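Local coordinates for De novo designed switch protein caging a hemagglutinin binder (sCageHA267_1S) (Synthetic construct, PDB 7CBC), which is a computationally designed switch that cages a hemagglutinin binder, probably holding it through a helical bundle until released, as a component of modular, tunable protein biosensors, at residues Ala5-Leu9 / Phe285-Gln291; Glu10-Leu15 / Ile85-Ala89; Gln16-Ile20 / Leu210-Asn214. All blocks are in the same frame, centred on the assembly; numbering follows the deposited sequence.

Contact 1: residues Ala5-Leu9 / Phe285-Gln291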
loop_
_atom_site.group_PDB
_atom_site.type_symbol
_atom_site.label_atom_id
_atom_site.label_comp_id
_atom_site.label_asym_id
_atom_site.label_seq_id
_atom_site.Cartn_x
_atom_site.Cartn_y
_atom_site.Cartn_z
ATOM N N ALA A 5 3.511 -21.868 -18.164
ATOM C CA ALA A 5 3.665 -21.702 -16.725
ATOM C C ALA A 5 4.674 -20.608 -16.406
ATOM O O ALA A 5 4.480 -19.836 -15.460
ATOM C CB ALA A 5 4.080 -23.022 -16.082
ATOM N N ARG A 6 5.765 -20.534 -17.175
ATOM C CA ARG A 6 6.760 -19.497 -16.929
ATOM C C ARG A 6 6.201 -18.122 -17.222
ATOM O O ARG A 6 6.604 -17.134 -16.601
ATOM C CB ARG A 6 7.999 -19.727 -17.785
ATOM C CG ARG A 6 8.750 -20.963 -17.432
ATOM C CD ARG A 6 10.021 -21.088 -18.260
ATOM N NE ARG A 6 11.165 -20.946 -17.379
ATOM C CZ ARG A 6 11.740 -21.972 -16.757
ATOM N NH1 ARG A 6 11.273 -23.206 -16.931
ATOM N NH2 ARG A 6 12.773 -21.769 -15.951
ATOM N N LYS A 7 5.290 -18.039 -18.179
ATOM C CA LYS A 7 4.701 -16.759 -18.523
ATOM C C LYS A 7 3.762 -16.292 -17.420
ATOM O O LYS A 7 3.778 -15.115 -17.049
ATOM C CB LYS A 7 4.035 -16.896 -19.901
ATOM C CG LYS A 7 3.019 -15.863 -20.378
ATOM C CD LYS A 7 3.111 -14.463 -19.770
ATOM C CE LYS A 7 4.414 -13.702 -19.913
ATOM N NZ LYS A 7 4.328 -12.498 -19.042
ATOM N N LEU A 8 2.987 -17.207 -16.839
ATOM C CA LEU A 8 2.115 -16.850 -15.728
ATOM C C LEU A 8 2.913 -16.334 -14.541
ATOM O O LEU A 8 2.623 -15.255 -14.005
ATOM C CB LEU A 8 1.267 -18.054 -15.327
ATOM C CG LEU A 8 0.206 -18.369 -16.370
ATOM C CD1 LEU A 8 -0.363 -19.774 -16.166
ATOM C CD2 LEU A 8 -0.879 -17.314 -16.309
ATOM N N LEU A 9 3.933 -17.086 -14.120
ATOM C CA LEU A 9 4.765 -16.630 -13.014
ATOM C C LEU A 9 5.416 -15.292 -13.337
ATOM O O LEU A 9 5.518 -14.417 -12.474
ATOM C CB LEU A 9 5.819 -17.684 -12.689
ATOM C CG LEU A 9 6.712 -17.431 -11.479
ATOM C CD1 LEU A 9 5.882 -17.299 -10.203
ATOM C CD2 LEU A 9 7.736 -18.554 -11.341
ATOM N N PHE A 285 9.774 -24.452 -8.457
ATOM C CA PHE A 285 9.397 -24.888 -9.792
ATOM C C PHE A 285 10.571 -25.437 -10.604
ATOM O O PHE A 285 10.372 -25.792 -11.764
ATOM C CB PHE A 285 8.734 -23.741 -10.559
ATOM C CG PHE A 285 7.362 -23.393 -10.059
ATOM C CD1 PHE A 285 6.288 -24.236 -10.304
ATOM C CD2 PHE A 285 7.143 -22.226 -9.354
ATOM C CE1 PHE A 285 5.022 -23.932 -9.861
ATOM C CE2 PHE A 285 5.866 -21.911 -8.898
ATOM C CZ PHE A 285 4.804 -22.779 -9.153
ATOM N N GLY A 286 11.778 -25.506 -10.047
ATOM C CA GLY A 286 12.890 -26.115 -10.752
ATOM C C GLY A 286 13.700 -25.201 -11.648
ATOM O O GLY A 286 14.467 -25.699 -12.488
ATOM N N TYR A 287 13.550 -23.888 -11.506
ATOM C CA TYR A 287 14.358 -22.933 -12.253
ATOM C C TYR A 287 15.840 -23.122 -11.947
ATOM O O TYR A 287 16.224 -23.433 -10.816
ATOM C CB TYR A 287 13.964 -21.491 -11.881
ATOM C CG TYR A 287 12.732 -20.912 -12.565
ATOM C CD1 TYR A 287 11.501 -21.567 -12.526
ATOM C CD2 TYR A 287 12.799 -19.689 -13.225
ATOM C CE1 TYR A 287 10.368 -21.012 -13.147
ATOM C CE2 TYR A 287 11.682 -19.131 -13.851
ATOM C CZ TYR A 287 10.471 -19.784 -13.805
ATOM O OH TYR A 287 9.372 -19.203 -14.416
ATOM N N SER A 288 16.676 -22.898 -12.963
ATOM C CA SER A 288 18.114 -22.768 -12.784
ATOM C C SER A 288 18.458 -21.356 -12.319
ATOM O O SER A 288 17.652 -20.431 -12.428
ATOM C CB SER A 288 18.843 -23.058 -14.086
ATOM O OG SER A 288 18.534 -22.057 -15.045
ATOM N N GLU A 289 19.690 -21.181 -11.827
ATOM C CA GLU A 289 20.095 -19.876 -11.305
ATOM C C GLU A 289 19.972 -18.787 -12.363
ATOM O O GLU A 289 19.471 -17.691 -12.079
ATOM C CB GLU A 289 21.520 -19.937 -10.771
ATOM C CG GLU A 289 21.657 -20.819 -9.541
ATOM C CD GLU A 289 22.925 -20.533 -8.769
ATOM O OE1 GLU A 289 23.744 -19.719 -9.250
ATOM O OE2 GLU A 289 23.101 -21.116 -7.679
ATOM N N GLU A 290 20.412 -19.071 -13.590
ATOM C CA GLU A 290 20.237 -18.116 -14.680
ATOM C C GLU A 290 18.763 -17.791 -14.880
ATOM O O GLU A 290 18.398 -16.635 -15.119
ATOM C CB GLU A 290 20.846 -18.670 -15.974
ATOM C CG GLU A 290 22.164 -19.403 -15.775
ATOM C CD GLU A 290 21.995 -20.904 -15.518
ATOM O OE1 GLU A 290 21.856 -21.676 -16.502
ATOM O OE2 GLU A 290 22.007 -21.316 -14.336
ATOM N N GLN A 291 17.897 -18.797 -14.762
ATOM C CA GLN A 291 16.473 -18.557 -14.947
ATOM C C GLN A 291 15.889 -17.763 -13.787
ATOM O O GLN A 291 14.981 -16.948 -13.986
ATOM C CB GLN A 291 15.743 -19.881 -15.117
ATOM C CG GLN A 291 16.051 -20.546 -16.418
ATOM C CD GLN A 291 15.580 -21.979 -16.444
ATOM O OE1 GLN A 291 15.470 -22.634 -15.401
ATOM N NE2 GLN A 291 15.256 -22.463 -17.630
#
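A cation-pi stack between Arg6 and Tyr287 joins helix 3-46 to the turn that links helices 274-284 and 289-298. The guanidinium carbon Arg6 CZ lies 3.9 Å from the centroid of the Tyr287 ring, 12° off its normal, and NH2 sits over the middle of the ring face. The two planes are 31° apart, a tilted rather than flat stack. Arg6 reaches this place with its chain bent at chi3 (113°), while its CG, nearer the backbone, packs 3.5 Å from Tyr287 OH. One turn on, Leu9 CD2 meets the same hydroxyl, Tyr287 OH, at 3.5 Å, and also touches the Phe285 ring, with 4.2 Å between Leu9 CD2 and Phe285 CD2. Gln291 lies across the other face of the guanidinium, modelled too close for its detail to be trusted. Its amide has a clearer task within the turn: Ser288 N donates to Gln291 OE1 at 2.7 Å, almost straight, and Gln291 N returns a weak bond to Ser288 OG. Just before, Gly286 takes positive phi. The link is a helix-loop-helix connection in which a Schellman motif closes helix 274-284 and the Ser288-Gln291 capping box opens helix 289-298.

Contact 2: residues Glu10-Leu15 / Ile85-Ala89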
loop_
_atom_site.group_PDB
_atom_site.type_symbol
_atom_site.label_atom_id
_atom_site.label_comp_id
_atom_site.label_asym_id
_atom_site.label_seq_id
_atom_site.Cartn_x
_atom_site.Cartn_y
_atom_site.Cartn_z
ATOM N N GLU A 10 5.838 -15.107 -14.585
ATOM C CA GLU A 10 6.437 -13.846 -15.001
ATOM C C GLU A 10 5.432 -12.694 -14.899
ATOM O O GLU A 10 5.782 -11.582 -14.471
ATOM C CB GLU A 10 6.980 -14.023 -16.420
ATOM C CG GLU A 10 7.488 -12.799 -17.147
ATOM C CD GLU A 10 7.558 -13.061 -18.661
ATOM O OE1 GLU A 10 7.060 -12.220 -19.448
ATOM O OE2 GLU A 10 8.087 -14.129 -19.060
ATOM N N ALA A 11 4.167 -12.947 -15.238
ATOM C CA ALA A 11 3.132 -11.943 -15.011
ATOM C C ALA A 11 2.987 -11.632 -13.524
ATOM O O ALA A 11 2.961 -10.462 -13.119
ATOM C CB ALA A 11 1.802 -12.418 -15.594
ATOM N N SER A 12 2.907 -12.673 -12.691
ATOM C CA SER A 12 2.617 -12.471 -11.275
ATOM C C SER A 12 3.724 -11.694 -10.573
ATOM O O SER A 12 3.445 -10.771 -9.796
ATOM C CB SER A 12 2.391 -13.820 -10.599
ATOM O OG SER A 12 1.078 -14.269 -10.864
ATOM N N THR A 13 4.983 -12.051 -10.819
ATOM C CA THR A 13 6.072 -11.333 -10.162
ATOM C C THR A 13 6.151 -9.892 -10.657
ATOM O O THR A 13 6.338 -8.962 -9.857
ATOM C CB THR A 13 7.404 -12.066 -10.371
ATOM O OG1 THR A 13 7.687 -12.196 -11.769
ATOM C CG2 THR A 13 7.359 -13.475 -9.753
ATOM N N LYS A 14 5.973 -9.675 -11.960
ATOM C CA LYS A 14 5.959 -8.307 -12.474
ATOM C C LYS A 14 4.823 -7.491 -11.867
ATOM O O LYS A 14 4.991 -6.302 -11.564
ATOM C CB LYS A 14 5.854 -8.322 -13.997
ATOM C CG LYS A 14 7.172 -8.661 -14.669
ATOM C CD LYS A 14 7.436 -7.786 -15.876
ATOM C CE LYS A 14 6.936 -8.438 -17.147
ATOM N NZ LYS A 14 7.669 -7.906 -18.344
ATOM N N LEU A 15 3.651 -8.106 -11.704
ATOM C CA LEU A 15 2.549 -7.414 -11.055
ATOM C C LEU A 15 2.849 -7.142 -9.591
ATOM O O LEU A 15 2.427 -6.105 -9.050
ATOM C CB LEU A 15 1.270 -8.227 -11.198
ATOM C CG LEU A 15 0.664 -8.215 -12.606
ATOM C CD1 LEU A 15 -0.677 -8.884 -12.545
ATOM C CD2 LEU A 15 0.527 -6.801 -13.162
ATOM N N ILE A 85 1.005 -5.523 -18.624
ATOM C CA ILE A 85 1.625 -6.768 -18.183
ATOM C C ILE A 85 0.680 -7.939 -18.420
ATOM O O ILE A 85 1.080 -8.994 -18.935
ATOM C CB ILE A 85 2.046 -6.664 -16.707
ATOM C CG1 ILE A 85 3.215 -5.692 -16.557
ATOM C CG2 ILE A 85 2.394 -8.036 -16.135
ATOM C CD1 ILE A 85 3.418 -5.235 -15.125
ATOM N N LEU A 86 -0.596 -7.767 -18.067
ATOM C CA LEU A 86 -1.552 -8.840 -18.311
ATOM C C LEU A 86 -1.781 -9.066 -19.801
ATOM O O LEU A 86 -2.222 -10.156 -20.193
ATOM C CB LEU A 86 -2.865 -8.546 -17.582
ATOM C CG LEU A 86 -2.690 -8.677 -16.058
ATOM C CD1 LEU A 86 -3.624 -7.759 -15.256
ATOM C CD2 LEU A 86 -2.866 -10.118 -15.629
ATOM N N GLU A 87 -1.451 -8.078 -20.640
ATOM C CA GLU A 87 -1.681 -8.195 -22.075
ATOM C C GLU A 87 -0.572 -8.984 -22.754
ATOM O O GLU A 87 -0.842 -9.845 -23.600
ATOM C CB GLU A 87 -1.820 -6.811 -22.710
ATOM C CG GLU A 87 -3.256 -6.434 -22.969
ATOM C CD GLU A 87 -4.026 -7.539 -23.673
ATOM O OE1 GLU A 87 -3.542 -8.037 -24.712
ATOM O OE2 GLU A 87 -5.113 -7.922 -23.180
ATOM N N GLU A 88 0.683 -8.698 -22.405
ATOM C CA GLU A 88 1.767 -9.556 -22.864
ATOM C C GLU A 88 1.528 -10.993 -22.430
ATOM O O GLU A 88 1.738 -11.934 -23.202
ATOM C CB GLU A 88 3.104 -9.045 -22.332
ATOM C CG GLU A 88 4.229 -10.064 -22.409
ATOM C CD GLU A 88 5.589 -9.464 -22.083
ATOM O OE1 GLU A 88 6.599 -10.173 -22.271
ATOM O OE2 GLU A 88 5.628 -8.290 -21.645
ATOM N N ALA A 89 1.072 -11.178 -21.192
ATOM C CA ALA A 89 0.734 -12.512 -20.715
ATOM C C ALA A 89 -0.386 -13.125 -21.541
ATOM O O ALA A 89 -0.293 -14.276 -21.982
ATOM C CB ALA A 89 0.346 -12.454 -19.237
#
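Segments 10-15 and 85-89, of helices 3-46 and 50-93, run antiparallel, their axes 173° apart and 9.6 Å at closest approach, with Ala11 and Ala89 as the nearest pair of residues. Those two methyls, Ala11 CB and Ala89 CB, meet at 3.9 Å. Beside them Leu15 and Ile85 lie alongside, their chains running opposite ways: Leu15 CD2 lies against both ends of the branched chain, 3.7 Å from Ile85 CG2 and 3.8 Å from Ile85 CD1. The first torsion of Leu15 (chi1 -73°) brings its branch point to the interface, and CD1, its other methyl, meets Leu86 CD2 at 4.0 Å. An alanine at Leu15 lacks both methyls, and a gap would probably open beside Ile85 CG2 and CD1, with Leu86 left without this contact. The polar flank is looser. Lys14 NZ stands 3.9 Å from Glu88 OE2, a long salt bridge, and Glu88 is held more firmly by Lys84. Glu10 OE1 and Glu88 OE1 approach to 3.5 Å as like charges, which the pairing of Glu10 with Lys7 is likely to ease. Ile108 and Gln112 touch Leu15 and Leu105 touches Ala89, so that helix 99-142 packs against both helices of the pair.

Contact 3: residues Gln16-Ile20 / Leu210-Asn214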
loop_
_atom_site.group_PDB
_atom_site.type_symbol
_atom_site.label_atom_id
_atom_site.label_comp_id
_atom_site.label_asym_id
_atom_site.label_seq_id
_atom_site.Cartn_x
_atom_site.Cartn_y
_atom_site.Cartn_z
ATOM N N GLN A 16 3.581 -8.046 -8.930
ATOM C CA GLN A 16 3.939 -7.784 -7.543
ATOM C C GLN A 16 4.916 -6.618 -7.442
ATOM O O GLN A 16 4.755 -5.748 -6.579
ATOM C CB GLN A 16 4.512 -9.034 -6.883
ATOM C CG GLN A 16 4.962 -8.771 -5.458
ATOM C CD GLN A 16 5.105 -10.027 -4.624
ATOM O OE1 GLN A 16 6.183 -10.617 -4.552
ATOM N NE2 GLN A 16 4.018 -10.432 -3.969
ATOM N N ARG A 17 5.915 -6.563 -8.325
ATOM C CA ARG A 17 6.829 -5.421 -8.328
ATOM C C ARG A 17 6.059 -4.117 -8.479
ATOM O O ARG A 17 6.285 -3.148 -7.740
ATOM C CB ARG A 17 7.853 -5.574 -9.456
ATOM C CG ARG A 17 8.925 -4.472 -9.513
ATOM C CD ARG A 17 9.533 -4.174 -8.141
ATOM N NE ARG A 17 10.272 -5.296 -7.562
ATOM C CZ ARG A 17 10.819 -5.276 -6.350
ATOM N NH1 ARG A 17 10.715 -4.184 -5.602
ATOM N NH2 ARG A 17 11.466 -6.340 -5.885
ATOM N N LEU A 18 5.137 -4.087 -9.438
ATOM C CA LEU A 18 4.301 -2.919 -9.649
ATOM C C LEU A 18 3.614 -2.488 -8.359
ATOM O O LEU A 18 3.605 -1.302 -8.012
ATOM C CB LEU A 18 3.269 -3.239 -10.722
ATOM C CG LEU A 18 2.300 -2.101 -11.018
ATOM C CD1 LEU A 18 2.181 -2.027 -12.524
ATOM C CD2 LEU A 18 0.933 -2.335 -10.378
ATOM N N ASN A 19 3.025 -3.451 -7.644
ATOM C CA ASN A 19 2.322 -3.158 -6.404
ATOM C C ASN A 19 3.273 -2.651 -5.339
ATOM O O ASN A 19 2.953 -1.691 -4.629
ATOM C CB ASN A 19 1.587 -4.403 -5.925
ATOM C CG ASN A 19 0.470 -4.794 -6.856
ATOM O OD1 ASN A 19 -0.169 -3.927 -7.473
ATOM N ND2 ASN A 19 0.209 -6.097 -6.962
ATOM N N ILE A 20 4.460 -3.253 -5.242
ATOM C CA ILE A 20 5.480 -2.751 -4.322
ATOM C C ILE A 20 5.793 -1.289 -4.617
ATOM O O ILE A 20 5.848 -0.444 -3.708
ATOM C CB ILE A 20 6.747 -3.614 -4.401
ATOM C CG1 ILE A 20 6.471 -5.008 -3.838
ATOM C CG2 ILE A 20 7.897 -2.919 -3.656
ATOM C CD1 ILE A 20 7.555 -5.976 -4.126
ATOM N N LEU A 210 2.166 -14.923 -3.391
ATOM C CA LEU A 210 2.447 -13.563 -3.848
ATOM C C LEU A 210 1.319 -12.606 -3.481
ATOM O O LEU A 210 1.574 -11.476 -3.039
ATOM C CB LEU A 210 2.678 -13.562 -5.354
ATOM C CG LEU A 210 3.881 -14.391 -5.784
ATOM C CD1 LEU A 210 3.808 -14.693 -7.257
ATOM C CD2 LEU A 210 5.164 -13.648 -5.451
ATOM N N GLN A 211 0.065 -13.044 -3.634
ATOM C CA GLN A 211 -1.054 -12.194 -3.250
ATOM C C GLN A 211 -1.024 -11.859 -1.766
ATOM O O GLN A 211 -1.503 -10.790 -1.350
ATOM C CB GLN A 211 -2.365 -12.870 -3.632
ATOM C CG GLN A 211 -3.615 -12.066 -3.353
ATOM C CD GLN A 211 -3.577 -10.623 -3.884
ATOM O OE1 GLN A 211 -2.673 -10.217 -4.634
ATOM N NE2 GLN A 211 -4.601 -9.857 -3.530
ATOM N N ARG A 212 -0.460 -12.754 -0.955
ATOM C CA ARG A 212 -0.308 -12.488 0.473
ATOM C C ARG A 212 0.567 -11.264 0.711
ATOM O O ARG A 212 0.280 -10.446 1.596
ATOM C CB ARG A 212 0.286 -13.727 1.158
ATOM C CG ARG A 212 -0.134 -13.990 2.598
ATOM C CD ARG A 212 0.518 -15.294 3.123
ATOM N NE ARG A 212 -0.067 -16.494 2.518
ATOM C CZ ARG A 212 0.611 -17.441 1.873
ATOM N NH1 ARG A 212 1.935 -17.362 1.745
ATOM N NH2 ARG A 212 -0.040 -18.480 1.363
ATOM N N LEU A 213 1.638 -11.116 -0.072
ATOM C CA LEU A 213 2.513 -9.958 0.076
ATOM C C LEU A 213 1.856 -8.698 -0.473
ATOM O O LEU A 213 1.995 -7.624 0.115
ATOM C CB LEU A 213 3.862 -10.207 -0.610
ATOM C CG LEU A 213 5.006 -9.193 -0.380
ATOM C CD1 LEU A 213 6.362 -9.842 -0.570
ATOM C CD2 LEU A 213 4.908 -7.984 -1.309
ATOM N N ASN A 214 1.162 -8.803 -1.609
ATOM C CA ASN A 214 0.402 -7.663 -2.119
ATOM C C ASN A 214 -0.574 -7.140 -1.069
ATOM O O ASN A 214 -0.750 -5.928 -0.923
ATOM C CB ASN A 214 -0.373 -8.056 -3.382
ATOM C CG ASN A 214 0.528 -8.447 -4.555
ATOM O OD1 ASN A 214 1.595 -7.869 -4.751
ATOM N ND2 ASN A 214 0.087 -9.442 -5.352
#
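Asn19 ND2 donates to Asn214 OD1 across the contact at 3.2 Å, with an angle of 160° at the hydrogen. The bond lies close to the amide plane of Asn19. The amide planes are nearly perpendicular, and the donor sits above the carbonyl plane of Asn214, not on a lone pair. The other end of the Asn214 amide is fixed within its own helix, where ND2 gives a 3.0 Å bond to Gln211 OE1, so both its oxygen and its nitrogen are engaged. Asn19 in turn has its stronger partner in Gln112 of helix 99-142, whose NE2 bonds to Asn19 OD1, and Gln211 NE2 reaches Asn115 and Ser178. Such a buried amide network threads the core of this designed six-helix bundle, here between segments 16-20 and 210-214, which run almost parallel, 12° apart, their axes 10.1 Å from each other at closest approach. Gln16 is buried in the join. With CG anti to the backbone N (chi1 177°), the extended chain carries the Gln16 amide to Leu210 and Leu213. Its CG passes 3.6 Å from Asn214 OD1, and its amide ends among the leucines: Gln16 OE1 presses on Leu210 CD2 at 3.3 Å, a tight fit, while Gln16 NE2 lies 3.4 Å from Leu213 CB. Although Gln16 NE2 also comes within 2.8 Å of Leu210 O, the angle is too poor for a hydrogen bond; that carbonyl accepts from Asn214 N in the usual helical way. A turn further on, Ile20 CG1 touches Leu213 CD2 at 4.2 Å. Ala274, at the start of helix 274-284, packs on Gln16, Ile20 and Leu213, and the next residue, Cys275, disulfide-bonded to Cys301, lies against Arg17.

In the fold
All three contacts use successive turns of helix 3-46, and their centres come progressively nearer that of the chain: about 27 Å, 19 Å and 9 Å for contacts 1, 2 and 3. Contact 1 is partly buried and works through a cation-pi stack against the small helical module; the other two are buried within the bundle. Contact 2 pairs antiparallel helices by methyl packing, with charges on its flank, whereas contact 3 pairs parallel helices through uncharged amides set among leucines. Neighbours touch directly: Lys7 of contact 1 lies on Ala89 of contact 2, and Ser12 packs against Leu210 of contact 3. One helix thus faces three different partners.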